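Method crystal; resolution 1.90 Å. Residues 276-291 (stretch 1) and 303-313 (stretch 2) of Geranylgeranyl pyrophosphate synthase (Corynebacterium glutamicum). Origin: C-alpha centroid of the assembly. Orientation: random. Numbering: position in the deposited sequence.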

# COMPACT_ATOMS: atom_id res chain seq x y z
N ASP A 276 -19.04 -9.76 16.36
CA ASP A 276 -19.58 -8.78 15.41
C ASP A 276 -20.54 -7.80 16.07
O ASP A 276 -20.71 -6.68 15.58
N ILE A 277 -21.18 -8.22 17.16
CA ILE A 277 -22.05 -7.32 17.94
C ILE A 277 -21.17 -6.31 18.70
O ILE A 277 -21.36 -5.09 18.59
N ARG A 278 -20.20 -6.85 19.46
CA ARG A 278 -19.22 -6.06 20.21
C ARG A 278 -18.48 -5.05 19.36
O ARG A 278 -18.21 -3.95 19.83
N GLU A 279 -18.19 -5.40 18.11
CA GLU A 279 -17.42 -4.56 17.19
C GLU A 279 -18.32 -3.58 16.42
O GLU A 279 -17.81 -2.70 15.74
N GLY A 280 -19.64 -3.75 16.49
CA GLY A 280 -20.55 -2.88 15.72
C GLY A 280 -20.53 -2.99 14.20
O GLY A 280 -20.73 -1.99 13.50
N LYS A 281 -20.31 -4.20 13.67
CA LYS A 281 -20.32 -4.40 12.20
C LYS A 281 -21.67 -4.03 11.60
O LYS A 281 -22.72 -4.44 12.12
N ARG A 282 -21.66 -3.31 10.49
CA ARG A 282 -22.90 -2.93 9.82
C ARG A 282 -23.32 -3.93 8.73
O ARG A 282 -23.18 -3.67 7.52
N THR A 283 -23.88 -5.05 9.18
CA THR A 283 -24.19 -6.16 8.30
C THR A 283 -25.58 -6.05 7.67
O THR A 283 -26.46 -5.26 8.12
N VAL A 284 -25.81 -6.85 6.64
CA VAL A 284 -27.15 -7.04 6.12
C VAL A 284 -28.08 -7.63 7.21
O VAL A 284 -29.23 -7.20 7.33
N LEU A 285 -27.57 -8.59 7.99
CA LEU A 285 -28.31 -9.15 9.15
C LEU A 285 -28.81 -8.02 10.08
O LEU A 285 -30.01 -7.95 10.43
N LEU A 286 -27.88 -7.17 10.51
CA LEU A 286 -28.24 -6.06 11.41
C LEU A 286 -29.23 -5.08 10.79
O LEU A 286 -30.18 -4.65 11.46
N ALA A 287 -29.04 -4.73 9.52
CA ALA A 287 -29.94 -3.78 8.86
C ALA A 287 -31.37 -4.33 8.77
O ALA A 287 -32.35 -3.63 9.08
N LEU A 288 -31.48 -5.59 8.35
CA LEU A 288 -32.75 -6.27 8.30
C LEU A 288 -33.36 -6.47 9.71
O LEU A 288 -34.58 -6.33 9.87
N ALA A 289 -32.53 -6.74 10.73
CA ALA A 289 -33.06 -6.88 12.10
C ALA A 289 -33.70 -5.58 12.59
O ALA A 289 -34.72 -5.61 13.29
N LEU A 290 -33.09 -4.44 12.23
CA LEU A 290 -33.60 -3.14 12.67
C LEU A 290 -34.84 -2.77 11.89
O LEU A 290 -35.83 -2.32 12.48
N GLN A 291 -34.81 -2.99 10.58
CA GLN A 291 -36.00 -2.81 9.73
C GLN A 291 -37.22 -3.53 10.33
O GLN A 291 -38.32 -2.96 10.48
N ALA A 303 -33.06 -1.33 22.14
CA ALA A 303 -32.03 -2.17 22.78
C ALA A 303 -30.93 -2.61 21.80
O ALA A 303 -29.74 -2.52 22.13
N ILE A 304 -31.30 -3.03 20.59
CA ILE A 304 -30.29 -3.32 19.53
C ILE A 304 -29.47 -2.08 19.13
O ILE A 304 -28.22 -2.11 19.10
N ARG A 305 -30.16 -0.99 18.82
CA ARG A 305 -29.48 0.28 18.50
C ARG A 305 -28.53 0.76 19.59
O ARG A 305 -27.42 1.20 19.28
N ALA A 306 -28.97 0.68 20.84
CA ALA A 306 -28.18 1.18 21.96
C ALA A 306 -26.99 0.29 22.23
O ALA A 306 -25.95 0.76 22.69
N GLY A 307 -27.12 -0.99 21.91
CA GLY A 307 -26.14 -1.99 22.30
C GLY A 307 -25.02 -2.28 21.31
O GLY A 307 -23.91 -2.55 21.72
N VAL A 308 -25.31 -2.24 20.01
CA VAL A 308 -24.31 -2.67 19.00
C VAL A 308 -23.09 -1.77 18.96
O VAL A 308 -23.20 -0.54 18.85
N GLY A 309 -21.92 -2.40 19.06
CA GLY A 309 -20.63 -1.70 19.02
C GLY A 309 -20.33 -0.97 20.32
O GLY A 309 -19.36 -0.23 20.40
N LYS A 310 -21.18 -1.19 21.33
CA LYS A 310 -21.06 -0.50 22.62
C LYS A 310 -21.03 -1.46 23.81
O LYS A 310 -20.40 -1.17 24.81
N VAL A 311 -21.72 -2.59 23.70
CA VAL A 311 -21.69 -3.59 24.78
C VAL A 311 -20.44 -4.48 24.69
O VAL A 311 -19.80 -4.58 23.64
N THR A 312 -20.14 -5.14 25.81
CA THR A 312 -18.89 -5.89 26.00
C THR A 312 -19.12 -7.27 26.62
O THR A 312 -18.54 -8.26 26.17
N SER A 313 -19.95 -7.33 27.66
CA SER A 313 -20.14 -8.57 28.41
C SER A 313 -20.87 -9.64 27.57
O SER A 313 -21.75 -9.30 26.78

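The contact between these two stretches of geranylgeranyl pyrophosphate synthase is a small apolar core of leucine, isoleucine and valine side chains, closed at one end by a glycine-to-glycine backbone junction with a single hydrogen bond. It illustrates a general principle: where two chain segments diverge, branched side chains fill the gap, and where they converge, side chains give way to glycine.

The wide end lies between helix 284-291 and helix 303-307, whose axes approach no closer than 10.9 Å and run at 141°, so that the helices are roughly antiparallel. Leu-290 and Ile-304 both point toward the opposing stretch, and both have chi1 m and chi2 t. Leu-290 CD2 lies 3.8 Å from Ile-304 CG2. The same methyl covers one face of the Arg-305 guanidinium and sits 3.9 Å from Arg-305 CG; NE, NH1 and NH2 of that arginine are hydrogen-bonded elsewhere in the structure, so the polar atoms are satisfied while the leucine methyl lies over one face. One turn earlier, Leu-286 sets out sideways, but its t, p rotamer brings its end nearer, with CD1 3.5 Å from Ile-304 CG2 and 4.0 Å from Val-308 CG1. Thr-283, chi1 p, caps this helix by accepting from the backbone, Leu-286 N to Thr-283 OG1 being 2.9 Å.

Val-308, chi1 m, links the helical part of the core to the loop. Its CG1 also comes within 4.4 Å of Ile-277 CG2, while its CG2 meets the end of Arg-282, NH2 at 3.8 Å. Ile-277, m at both chi angles, extends the apolar row to Val-311, also m, through CG2 to CG2 at 4.2 Å. Farther out, the aliphatic part of Arg-278 takes over: its CG lies 3.5 Å from Val-311 O, while its NH2 forms a salt bridge with Glu-279 OE1 at 3.2 Å.

At the narrow end the CA atoms of Gly-280 and Gly-309 are just 3.5 Å apart. Both residues have positive phi, which by itself favours glycine, and proximity adds a second constraint: an ideal CB placed on Gly-280 would clash with Gly-309 CA at 3.0 Å, and an ideal CB placed on Gly-309 would be tight against Gly-280 CA. Here Gly-309 N donates to Ile-277 O at 2.8 Å, the one hydrogen bond between the stretches. That carbonyl also accepts from Gly-280 N, at 3.0 Å, within the Schellman motif. Beside it, Gly-309 CA makes a CA-H...O contact with Arg-278 O at 3.4 Å.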

# COMPACT_ATOMS: atom_id res chain seq x y z
CB ASP A 276 -20.30 -9.46 14.23
CG ASP A 276 -19.34 -9.97 13.16
OD1 ASP A 276 -18.11 -9.77 13.29
OD2 ASP A 276 -19.81 -10.56 12.18
CB ILE A 277 -22.97 -8.07 18.93
CG1 ILE A 277 -23.92 -9.05 18.22
CG2 ILE A 277 -23.80 -7.08 19.76
CD1 ILE A 277 -24.75 -8.46 17.11
CB ARG A 278 -18.23 -6.97 20.95
CG ARG A 278 -17.30 -6.23 21.92
CD ARG A 278 -15.98 -6.97 22.12
NE ARG A 278 -15.33 -7.26 20.84
CZ ARG A 278 -14.48 -6.45 20.21
NH1 ARG A 278 -14.13 -5.29 20.75
NH2 ARG A 278 -13.96 -6.81 19.04
CB GLU A 279 -16.65 -5.46 16.21
CG GLU A 279 -15.40 -4.86 15.57
CD GLU A 279 -14.13 -5.65 15.89
OE1 GLU A 279 -14.17 -6.91 15.84
OE2 GLU A 279 -13.09 -5.01 16.18
CB LYS A 281 -20.00 -5.86 11.82
CG LYS A 281 -18.55 -6.32 12.05
CD LYS A 281 -17.66 -6.23 10.78
CE LYS A 281 -17.95 -7.31 9.72
NZ LYS A 281 -17.11 -8.56 9.85
CB ARG A 282 -22.82 -1.50 9.28
CG ARG A 282 -22.71 -0.49 10.39
CD ARG A 282 -24.06 -0.26 11.03
NE ARG A 282 -23.95 0.34 12.35
CZ ARG A 282 -24.98 0.57 13.16
NH1 ARG A 282 -26.24 0.30 12.78
NH2 ARG A 282 -24.77 1.11 14.36
CB THR A 283 -24.07 -7.48 9.10
OG1 THR A 283 -24.96 -7.44 10.23
CG2 THR A 283 -22.64 -7.66 9.63
CB VAL A 284 -27.15 -7.96 4.88
CG1 VAL A 284 -28.56 -8.45 4.54
CG2 VAL A 284 -26.52 -7.18 3.66
CB LEU A 285 -27.42 -10.11 9.95
CG LEU A 285 -27.98 -10.73 11.25
CD1 LEU A 285 -29.21 -11.59 10.99
CD2 LEU A 285 -26.95 -11.49 12.08
CB LEU A 286 -26.99 -5.34 11.96
CG LEU A 286 -27.25 -4.16 12.92
CD1 LEU A 286 -28.04 -4.57 14.21
CD2 LEU A 286 -25.92 -3.43 13.26
CB ALA A 287 -29.42 -3.39 7.48
CB LEU A 288 -32.64 -7.61 7.57
CG LEU A 288 -32.32 -7.61 6.05
CD1 LEU A 288 -31.96 -9.05 5.60
CD2 LEU A 288 -33.49 -7.07 5.23
CB ALA A 289 -31.98 -7.35 13.07
CB LEU A 290 -32.53 -2.05 12.61
CG LEU A 290 -31.42 -2.21 13.65
CD1 LEU A 290 -30.20 -1.30 13.30
CD2 LEU A 290 -31.95 -1.92 15.05
CB GLN A 291 -35.68 -3.43 8.37
CG GLN A 291 -36.47 -2.99 7.19
CD GLN A 291 -35.68 -3.18 5.89
OE1 GLN A 291 -34.77 -2.40 5.58
NE2 GLN A 291 -36.05 -4.21 5.11
CB ALA A 303 -32.66 -3.39 23.48
CB ILE A 304 -30.93 -3.96 18.27
CG1 ILE A 304 -31.64 -5.30 18.61
CG2 ILE A 304 -29.87 -4.23 17.19
CD1 ILE A 304 -32.56 -5.78 17.49
CB ARG A 305 -30.50 1.37 18.20
CG ARG A 305 -30.85 1.39 16.77
CD ARG A 305 -31.83 2.48 16.44
NE ARG A 305 -32.27 2.24 15.08
CZ ARG A 305 -33.48 1.83 14.74
NH1 ARG A 305 -33.75 1.61 13.47
NH2 ARG A 305 -34.43 1.65 15.67
CB ALA A 306 -29.04 1.28 23.22
CB VAL A 308 -24.88 -2.83 17.57
CG1 VAL A 308 -25.91 -3.97 17.53
CG2 VAL A 308 -25.45 -1.50 17.03
CB LYS A 310 -22.18 0.53 22.79
CG LYS A 310 -22.13 1.67 21.77
CD LYS A 310 -23.34 2.58 21.89
CE LYS A 310 -23.78 3.08 20.52
NZ LYS A 310 -25.17 3.61 20.59
CB VAL A 311 -22.97 -4.45 24.82
CG1 VAL A 311 -24.18 -3.59 25.15
CG2 VAL A 311 -23.17 -5.21 23.52
CB THR A 312 -17.88 -5.01 26.82
OG1 THR A 312 -16.88 -4.50 25.94
CG2 THR A 312 -17.21 -5.78 27.98
CB SER A 313 -20.89 -8.30 29.72
OG SER A 313 -22.29 -8.27 29.53